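Local structure of antigen 43 (Escherichia coli, 4KH3) at residues Q108-H111 against K115-G118; T119-N122 against Y126-I129; G133-T138 against S155-G160. The protein probably mediates self-association of bacterial cells, driving the aggregation and biofilm formation associated with autotransporters of the AIDA type. All coordinates share one frame; numbering follows the deposited sequence.

Contact 1: Q108-H111 against K115-G118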
ATOM      1  N   GLN A 108     -12.343   6.277  28.131  1.00 11.78           N
ATOM      2  CA  GLN A 108     -12.869   5.125  28.828  1.00 13.35           C
ATOM      3  C   GLN A 108     -11.729   4.149  29.014  1.00 17.91           C
ATOM      4  O   GLN A 108     -11.154   3.681  28.029  1.00 15.56           O
ATOM      5  CB  GLN A 108     -13.978   4.467  28.012  1.00 14.99           C
ATOM      6  CG  GLN A 108     -14.584   3.223  28.652  1.00 11.25           C
ATOM      7  CD  GLN A 108     -15.747   2.690  27.839  1.00 16.66           C
ATOM      8  OE1 GLN A 108     -15.609   2.408  26.652  1.00 15.34           O
ATOM      9  NE2 GLN A 108     -16.911   2.584  28.468  1.00 15.58           N
ATOM     10  N   TRP A 109     -11.389   3.868  30.270  1.00 12.51           N
ATOM     11  CA  TRP A 109     -10.372   2.880  30.580  1.00 16.85           C
ATOM     12  C   TRP A 109     -11.049   1.609  31.034  1.00 18.20           C
ATOM     13  O   TRP A 109     -11.688   1.576  32.090  1.00 21.99           O
ATOM     14  CB  TRP A 109      -9.421   3.373  31.676  1.00 19.50           C
ATOM     15  CG  TRP A 109      -8.839   4.722  31.398  1.00 27.08           C
ATOM     16  CD1 TRP A 109      -7.737   5.000  30.647  1.00 25.36           C
ATOM     17  CD2 TRP A 109      -9.334   5.985  31.871  1.00 19.63           C
ATOM     18  NE1 TRP A 109      -7.513   6.360  30.622  1.00 26.40           N
ATOM     19  CE2 TRP A 109      -8.475   6.980  31.359  1.00 22.46           C
ATOM     20  CE3 TRP A 109     -10.403   6.358  32.680  1.00 18.94           C
ATOM     21  CZ2 TRP A 109      -8.665   8.333  31.639  1.00 27.06           C
ATOM     22  CZ3 TRP A 109     -10.590   7.705  32.951  1.00 23.05           C
ATOM     23  CH2 TRP A 109      -9.724   8.676  32.432  1.00 29.05           C
ATOM     24  N   VAL A 110     -10.912   0.561  30.228  1.00 19.21           N
ATOM     25  CA  VAL A 110     -11.505  -0.731  30.539  1.00 16.38           C
ATOM     26  C   VAL A 110     -10.486  -1.586  31.270  1.00 22.11           C
ATOM     27  O   VAL A 110      -9.552  -2.106  30.650  1.00 21.94           O
ATOM     28  CB  VAL A 110     -11.925  -1.477  29.263  1.00 21.95           C
ATOM     29  CG1 VAL A 110     -12.778  -2.685  29.622  1.00 14.05           C
ATOM     30  CG2 VAL A 110     -12.668  -0.543  28.325  1.00 16.77           C
ATOM     31  N   HIS A 111     -10.669  -1.733  32.581  1.00 20.65           N
ATOM     32  CA  HIS A 111      -9.731  -2.493  33.403  1.00 17.32           C
ATOM     33  C   HIS A 111     -10.015  -3.990  33.357  1.00 20.85           C
ATOM     34  O   HIS A 111     -11.026  -4.421  32.786  1.00 19.41           O
ATOM     35  CB  HIS A 111      -9.742  -1.962  34.846  1.00 14.12           C
ATOM     36  CG  HIS A 111      -9.308  -0.532  34.954  1.00 18.91           C
ATOM     37  ND1 HIS A 111      -7.988  -0.143  34.857  1.00 25.25           N
ATOM     38  CD2 HIS A 111     -10.024   0.613  35.084  1.00 24.98           C
ATOM     39  CE1 HIS A 111      -7.910   1.175  34.949  1.00 24.64           C
ATOM     40  NE2 HIS A 111      -9.130   1.653  35.083  1.00 22.00           N
ATOM     41  N   LYS A 115     -16.081  -4.603  31.189  1.00 18.27           N
ATOM     42  CA  LYS A 115     -16.639  -4.862  29.866  1.00 16.77           C
ATOM     43  C   LYS A 115     -17.360  -3.644  29.276  1.00 15.65           C
ATOM     44  O   LYS A 115     -18.378  -3.196  29.807  1.00 17.27           O
ATOM     45  CB  LYS A 115     -17.575  -6.069  29.918  1.00 15.96           C
ATOM     46  CG  LYS A 115     -18.276  -6.338  28.598  1.00 21.63           C
ATOM     47  CD  LYS A 115     -19.163  -7.568  28.686  1.00 15.65           C
ATOM     48  CE  LYS A 115     -19.857  -7.832  27.360  1.00 25.88           C
ATOM     49  NZ  LYS A 115     -20.626  -9.115  27.401  1.00 32.91           N
ATOM     50  N   ALA A 116     -16.815  -3.115  28.181  1.00 15.39           N
ATOM     51  CA  ALA A 116     -17.434  -2.015  27.440  1.00 10.75           C
ATOM     52  C   ALA A 116     -18.145  -2.521  26.193  1.00 17.90           C
ATOM     53  O   ALA A 116     -17.504  -2.970  25.230  1.00 11.64           O
ATOM     54  CB  ALA A 116     -16.392  -0.974  27.035  1.00 15.44           C
ATOM     55  N   ALA A 117     -19.471  -2.426  26.204  1.00 15.13           N
ATOM     56  CA  ALA A 117     -20.269  -2.875  25.077  1.00 13.15           C
ATOM     57  C   ALA A 117     -20.847  -1.683  24.316  1.00 15.50           C
ATOM     58  O   ALA A 117     -21.485  -0.810  24.905  1.00 19.29           O
ATOM     59  CB  ALA A 117     -21.365  -3.798  25.561  1.00  8.14           C
ATOM     60  N   GLY A 118     -20.622  -1.635  23.007  1.00 11.85           N
ATOM     61  CA  GLY A 118     -21.184  -0.561  22.196  1.00 13.08           C
ATOM     62  C   GLY A 118     -20.667   0.862  22.429  1.00 20.87           C
ATOM     63  O   GLY A 118     -21.418   1.830  22.285  1.00 20.83           O
TER

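Contact 2: T119-N122 against Y126-I129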
ATOM      1  N   THR A 119     -19.386   1.010  22.768  1.00 19.98           N
ATOM      2  CA  THR A 119     -18.789   2.341  22.851  1.00 19.66           C
ATOM      3  C   THR A 119     -18.610   2.918  21.444  1.00 19.65           C
ATOM      4  O   THR A 119     -18.104   2.249  20.538  1.00 17.64           O
ATOM      5  CB  THR A 119     -17.414   2.330  23.573  1.00 18.24           C
ATOM      6  OG1 THR A 119     -17.573   1.898  24.928  1.00 18.80           O
ATOM      7  CG2 THR A 119     -16.804   3.726  23.568  1.00 13.48           C
ATOM      8  N   ILE A 120     -19.039   4.157  21.250  1.00 19.43           N
ATOM      9  CA  ILE A 120     -18.747   4.853  20.005  1.00 13.52           C
ATOM     10  C   ILE A 120     -17.674   5.885  20.317  1.00 20.46           C
ATOM     11  O   ILE A 120     -17.808   6.675  21.255  1.00 21.28           O
ATOM     12  CB  ILE A 120     -19.986   5.525  19.404  1.00 15.32           C
ATOM     13  CG1 ILE A 120     -21.019   4.471  19.012  1.00 17.65           C
ATOM     14  CG2 ILE A 120     -19.622   6.330  18.162  1.00 18.31           C
ATOM     15  CD1 ILE A 120     -22.070   5.006  18.093  1.00 21.12           C
ATOM     16  N   ILE A 121     -16.586   5.840  19.563  1.00 14.36           N
ATOM     17  CA  ILE A 121     -15.470   6.727  19.807  1.00 13.95           C
ATOM     18  C   ILE A 121     -15.421   7.789  18.720  1.00 22.43           C
ATOM     19  O   ILE A 121     -15.029   7.512  17.582  1.00 18.18           O
ATOM     20  CB  ILE A 121     -14.148   5.969  19.819  1.00 13.19           C
ATOM     21  CG1 ILE A 121     -14.272   4.662  20.622  1.00 13.05           C
ATOM     22  CG2 ILE A 121     -13.044   6.855  20.385  1.00 11.46           C
ATOM     23  CD1 ILE A 121     -12.996   3.798  20.600  1.00 10.01           C
ATOM     24  N   ASN A 122     -15.829   9.003  19.073  1.00 16.50           N
ATOM     25  CA  ASN A 122     -15.843  10.105  18.120  1.00 20.80           C
ATOM     26  C   ASN A 122     -14.716  11.073  18.398  1.00 24.67           C
ATOM     27  O   ASN A 122     -14.170  11.084  19.500  1.00 21.03           O
ATOM     28  CB  ASN A 122     -17.178  10.848  18.193  1.00 18.38           C
ATOM     29  CG  ASN A 122     -18.340   9.990  17.736  1.00 14.17           C
ATOM     30  OD1 ASN A 122     -18.249   9.295  16.729  1.00 16.84           O
ATOM     31  ND2 ASN A 122     -19.431  10.013  18.491  1.00 21.99           N
ATOM     32  N   TYR A 126     -11.017   8.319  23.225  1.00 15.25           N
ATOM     33  CA  TYR A 126      -9.968   7.354  23.469  1.00 14.28           C
ATOM     34  C   TYR A 126     -10.483   6.257  24.380  1.00 18.21           C
ATOM     35  O   TYR A 126     -10.845   6.512  25.529  1.00 20.99           O
ATOM     36  CB  TYR A 126      -8.792   8.064  24.137  1.00 22.07           C
ATOM     37  CG  TYR A 126      -7.567   7.212  24.299  1.00 23.65           C
ATOM     38  CD1 TYR A 126      -6.989   6.601  23.205  1.00 30.20           C
ATOM     39  CD2 TYR A 126      -6.975   7.032  25.543  1.00 29.66           C
ATOM     40  CE1 TYR A 126      -5.865   5.840  23.327  1.00 24.23           C
ATOM     41  CE2 TYR A 126      -5.837   6.257  25.679  1.00 29.68           C
ATOM     42  CZ  TYR A 126      -5.290   5.656  24.560  1.00 33.48           C
ATOM     43  OH  TYR A 126      -4.151   4.879  24.665  1.00 45.24           O
ATOM     44  N   GLN A 127     -10.548   5.039  23.859  1.00 21.93           N
ATOM     45  CA  GLN A 127     -10.868   3.892  24.688  1.00 16.60           C
ATOM     46  C   GLN A 127      -9.634   3.000  24.775  1.00 24.06           C
ATOM     47  O   GLN A 127      -9.064   2.600  23.741  1.00 18.45           O
ATOM     48  CB  GLN A 127     -12.055   3.117  24.128  1.00 14.15           C
ATOM     49  CG  GLN A 127     -12.439   1.875  24.958  1.00 14.92           C
ATOM     50  CD  GLN A 127     -13.318   0.909  24.182  1.00 19.73           C
ATOM     51  OE1 GLN A 127     -12.891   0.354  23.168  1.00 16.69           O
ATOM     52  NE2 GLN A 127     -14.550   0.704  24.649  1.00 13.72           N
ATOM     53  N   THR A 128      -9.218   2.720  26.013  1.00 17.24           N
ATOM     54  CA  THR A 128      -8.075   1.854  26.289  1.00 19.82           C
ATOM     55  C   THR A 128      -8.585   0.604  26.950  1.00 18.73           C
ATOM     56  O   THR A 128      -9.245   0.681  27.989  1.00 18.49           O
ATOM     57  CB  THR A 128      -7.110   2.461  27.343  1.00 25.83           C
ATOM     58  OG1 THR A 128      -7.033   3.879  27.203  1.00 30.79           O
ATOM     59  CG2 THR A 128      -5.744   1.855  27.222  1.00 21.24           C
ATOM     60  N   ILE A 129      -8.260  -0.548  26.382  1.00 20.43           N
ATOM     61  CA  ILE A 129      -8.637  -1.807  26.997  1.00 16.41           C
ATOM     62  C   ILE A 129      -7.404  -2.425  27.603  1.00 20.26           C
ATOM     63  O   ILE A 129      -6.527  -2.890  26.882  1.00 20.37           O
ATOM     64  CB  ILE A 129      -9.205  -2.781  25.971  1.00 21.29           C
ATOM     65  CG1 ILE A 129     -10.348  -2.128  25.189  1.00 14.06           C
ATOM     66  CG2 ILE A 129      -9.675  -4.061  26.654  1.00 11.91           C
ATOM     67  CD1 ILE A 129     -10.618  -2.824  23.904  1.00 17.73           C
TER
HETATM   68  O   HOH W   1     -17.129  -1.072  23.369  1.00 16.07           O

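Contact 3: G133-T138 against S155-G160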
ATOM      1  N   GLY A 133      -9.270  -6.751  30.047  1.00 19.12           N
ATOM      2  CA  GLY A 133     -10.407  -5.907  29.725  1.00 17.69           C
ATOM      3  C   GLY A 133     -11.112  -6.437  28.489  1.00 20.77           C
ATOM      4  O   GLY A 133     -10.498  -7.156  27.700  1.00 16.80           O
ATOM      5  N   LEU A 134     -12.388  -6.094  28.316  1.00 17.60           N
ATOM      6  CA  LEU A 134     -13.135  -6.533  27.132  1.00 17.36           C
ATOM      7  C   LEU A 134     -13.971  -5.403  26.542  1.00 17.94           C
ATOM      8  O   LEU A 134     -14.652  -4.659  27.270  1.00 16.85           O
ATOM      9  CB  LEU A 134     -14.032  -7.750  27.449  1.00 13.35           C
ATOM     10  CG  LEU A 134     -15.031  -8.207  26.370  1.00 22.09           C
ATOM     11  CD1 LEU A 134     -14.345  -8.832  25.150  1.00 16.42           C
ATOM     12  CD2 LEU A 134     -16.092  -9.160  26.920  1.00 12.91           C
ATOM     13  N   ALA A 135     -13.916  -5.272  25.219  1.00 16.24           N
ATOM     14  CA  ALA A 135     -14.834  -4.377  24.510  1.00 11.17           C
ATOM     15  C   ALA A 135     -15.574  -5.131  23.400  1.00 23.42           C
ATOM     16  O   ALA A 135     -14.966  -5.858  22.604  1.00 16.60           O
ATOM     17  CB  ALA A 135     -14.107  -3.188  23.939  1.00  9.91           C
ATOM     18  N   THR A 136     -16.890  -4.960  23.347  1.00 15.52           N
ATOM     19  CA  THR A 136     -17.646  -5.536  22.254  1.00 16.31           C
ATOM     20  C   THR A 136     -18.406  -4.435  21.526  1.00 16.46           C
ATOM     21  O   THR A 136     -18.794  -3.435  22.127  1.00 13.45           O
ATOM     22  CB  THR A 136     -18.659  -6.584  22.751  1.00 11.92           C
ATOM     23  OG1 THR A 136     -19.620  -5.946  23.596  1.00 18.34           O
ATOM     24  CG2 THR A 136     -17.969  -7.684  23.544  1.00 10.47           C
ATOM     25  N   GLY A 137     -18.646  -4.640  20.234  1.00 18.10           N
ATOM     26  CA  GLY A 137     -19.460  -3.728  19.460  1.00  9.69           C
ATOM     27  C   GLY A 137     -18.904  -2.318  19.414  1.00 15.67           C
ATOM     28  O   GLY A 137     -19.662  -1.361  19.325  1.00 16.89           O
ATOM     29  N   THR A 138     -17.584  -2.172  19.468  1.00 14.58           N
ATOM     30  CA  THR A 138     -17.017  -0.839  19.454  1.00 14.51           C
ATOM     31  C   THR A 138     -17.082  -0.260  18.049  1.00 15.94           C
ATOM     32  O   THR A 138     -16.753  -0.932  17.075  1.00 20.25           O
ATOM     33  CB  THR A 138     -15.566  -0.791  19.975  1.00 19.54           C
ATOM     34  OG1 THR A 138     -15.440  -1.612  21.144  1.00 14.11           O
ATOM     35  CG2 THR A 138     -15.183   0.652  20.325  1.00 14.71           C
ATOM     36  N   SER A 155      -5.599   8.592  20.565  1.00 20.40           N
ATOM     37  CA  SER A 155      -7.031   8.543  20.274  1.00 23.59           C
ATOM     38  C   SER A 155      -7.422   7.284  19.464  1.00 24.74           C
ATOM     39  O   SER A 155      -6.575   6.625  18.863  1.00 22.81           O
ATOM     40  CB  SER A 155      -7.456   9.803  19.519  1.00 19.52           C
ATOM     41  OG  SER A 155      -6.756   9.882  18.300  1.00 29.05           O
ATOM     42  N   GLY A 156      -8.711   6.960  19.437  1.00 18.83           N
ATOM     43  CA  GLY A 156      -9.154   5.734  18.799  1.00 12.15           C
ATOM     44  C   GLY A 156      -9.307   4.654  19.856  1.00 17.55           C
ATOM     45  O   GLY A 156      -9.662   4.944  21.003  1.00 16.14           O
ATOM     46  N   GLN A 157      -9.049   3.406  19.484  1.00 12.93           N
ATOM     47  CA  GLN A 157      -9.151   2.307  20.435  1.00 15.15           C
ATOM     48  C   GLN A 157      -7.802   1.641  20.580  1.00 19.69           C
ATOM     49  O   GLN A 157      -7.173   1.302  19.580  1.00 13.91           O
ATOM     50  CB  GLN A 157     -10.165   1.274  19.946  1.00 15.86           C
ATOM     51  CG  GLN A 157     -10.419   0.108  20.895  1.00 12.47           C
ATOM     52  CD  GLN A 157     -11.367  -0.918  20.289  1.00 16.21           C
ATOM     53  OE1 GLN A 157     -11.127  -1.421  19.188  1.00 16.15           O
ATOM     54  NE2 GLN A 157     -12.454  -1.223  20.998  1.00 14.20           N
ATOM     55  N   MET A 158      -7.357   1.456  21.821  1.00 20.37           N
ATOM     56  CA  MET A 158      -6.141   0.692  22.085  1.00 20.69           C
ATOM     57  C   MET A 158      -6.498  -0.612  22.751  1.00 18.74           C
ATOM     58  O   MET A 158      -7.258  -0.637  23.723  1.00 17.73           O
ATOM     59  CB  MET A 158      -5.190   1.466  22.988  1.00 22.00           C
ATOM     60  CG  MET A 158      -4.955   2.884  22.511  1.00 35.62           C
ATOM     61  SD  MET A 158      -3.934   3.111  21.031  1.00 56.24           S
ATOM     62  CE  MET A 158      -5.078   4.022  19.978  1.00 35.73           C
ATOM     63  N   VAL A 159      -5.928  -1.696  22.247  1.00 19.62           N
ATOM     64  CA  VAL A 159      -6.282  -3.006  22.739  1.00 17.48           C
ATOM     65  C   VAL A 159      -5.107  -3.709  23.401  1.00 19.95           C
ATOM     66  O   VAL A 159      -4.206  -4.217  22.728  1.00 20.72           O
ATOM     67  CB  VAL A 159      -6.827  -3.895  21.610  1.00 18.47           C
ATOM     68  CG1 VAL A 159      -7.489  -5.138  22.199  1.00 14.82           C
ATOM     69  CG2 VAL A 159      -7.796  -3.115  20.737  1.00 12.18           C
ATOM     70  N   GLY A 160      -5.138  -3.748  24.728  1.00 17.47           N
ATOM     71  CA  GLY A 160      -4.186  -4.518  25.495  1.00 18.34           C
ATOM     72  C   GLY A 160      -4.860  -5.769  25.993  1.00 20.06           C
ATOM     73  O   GLY A 160      -4.203  -6.780  26.267  1.00 19.59           O
TER

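Contact 1: Q108-H111 against K115-G118
One corner of a coil in the parallel beta-helix brings Gln108 and Val110 of strand 107-110 against Ala116 of strand 115-117. Between these segments the chain turns through a short loop, and their axes approach to 7.8 Å at 129°, so the strands form two walls of the coil rather than a hydrogen-bonded pair. No hydrogen bond crosses between them; the contact is made by side chains directed into the core.

Val110 lies next to the turn, its CA 6.6 Å from the CA of Lys115. With its CG1 anti to the backbone N (chi1 -169°), this methyl faces the backbone of Lys115, while CG2 packs 4.0 Å from Ala116 CB. The branched valine fills the inside of the corner, and the small alanine leaves room for the longer side chain of Gln108. Lys115 sends its own side chain away from strand 107-110, as suits a charged group at the surface.

Gln108 is extended from its strand, bringing the amide across the core to the wall of strand 115-117. Its polar ends are satisfied by neighbours: NE2 donates to Gln91, and OE1 accepts from both Thr119 and Gln127. Glutamine thus carries polar groups into the core without leaving them unbonded. The methyl of Ala116 rests against this amide, with CB 3.5 Å from Gln108 OE1 and 3.8 Å from Gln108 CD.

Contact 2: T119-N122 against Y126-I129
Segments 119-122 and 126-129 come closest at Ile121 and Tyr126, whose CA atoms are 6.6 Å apart, just where a three-residue loop turns the chain from one wall of the parallel beta-helix to the next. The backbones exchange no hydrogen bond here; each strand instead pairs with its equivalents in the adjacent coils, the backbone of Ile121 with Ile139 and Asn141, for example. What joins the two walls is the set of side chains that both send inward.

Ile121 fills the corner. Its CG2, anti to the backbone N, lies 3.8 Å from Tyr126 N, while the CG1 branch reaches deeper and sets CD1 3.7 Å from Gln127 CB. The two side chains cross at about a right angle, the isoleucine end meeting the glutamine at its first carbon. Tyr126 points away from segment 119-122, and its side chain touches Met158.

Thr119 and Gln127 approach from opposite directions. Thr119 CB is 3.5 Å from Gln127 NE2, but the threonine hydroxyl and this amide make no hydrogen bond to each other, for the angle is poor; each is already engaged by the Gln108 amide. Threonine suits the place, being short yet offering both a hydroxyl and a methyl. Gln127 OE1 accepts from Gln157. A water also links the two segments: it accepts from Thr119 N at 3.1 Å and, weakly, from Gln127 NE2 at 3.4 Å.

Contact 3: G133-T138 against S155-G160
The methyl of Ala135 and the hydroxyl and methyl of Thr138 close on a single amide, that of Gln157, in the core of the parallel beta-helix. Segment 133-138 belongs to one coil and Gln157 to strand 156-159 of the following one, so this contact runs between walls of successive coils. The CA atoms of Thr138 and Gln157 are 8.5 Å apart, and no backbone bond joins the segments; the backbone of Ala135 bonds instead with Thr162 and Glu164.

The polar part lies at the tip of Gln157. Its chain is extended, with CG anti to the backbone N (chi1 -177°), which carries the amide across the core to Thr138. Besides the bond of its nitrogen to Gln127, the amide accepts at OE1 from Gln174 NE2, so Gln157 is tied to a glutamine in each neighbouring coil. Thr138 OG1 stands 3.0 Å from Gln157 NE2.

Backbone conformation explains two glycines. Gly137 takes a positive phi of 60° at the bend between Thr136 and Thr138, and Gly156, just before Gln157, adopts angles that a side chain would oppose by jamming against the preceding carbonyl.

The apolar part is formed by small groups around the amide nitrogen. Ala135 contributes its methyl, whose CB is 3.9 Å from Gln157 NE2; a side chain this short leaves room for the amide end of Gln157. Threonine meets the amide with its methyl as well: Thr138 CG2 lies 4.1 Å from Gln157 CD and 3.4 Å from Gln157 NE2.

How the contacts relate
The three contacts follow one another along the chain and crowd a short length of the beta-helix, their centres 6 to 8 Å apart. Strands 107-110, 126-129 and 156-159 are parallel neighbours on one wall, while 115-117 and 134-136 are neighbours on another. Contacts 1 and 2 mark successive corners of the path, and contact 3 bridges one coil to the next. Gln108, Gln127 and Gln157 form an inward row running along the axis. Backbone bonds, such as Ile129 O to Gly160 N at 2.7 Å and Ala116 O to Thr136 N at 2.8 Å, bind the coils too. Repeating this pattern builds an elongated structure, consistent with a probable stalk whose long surface could serve self-association between cells.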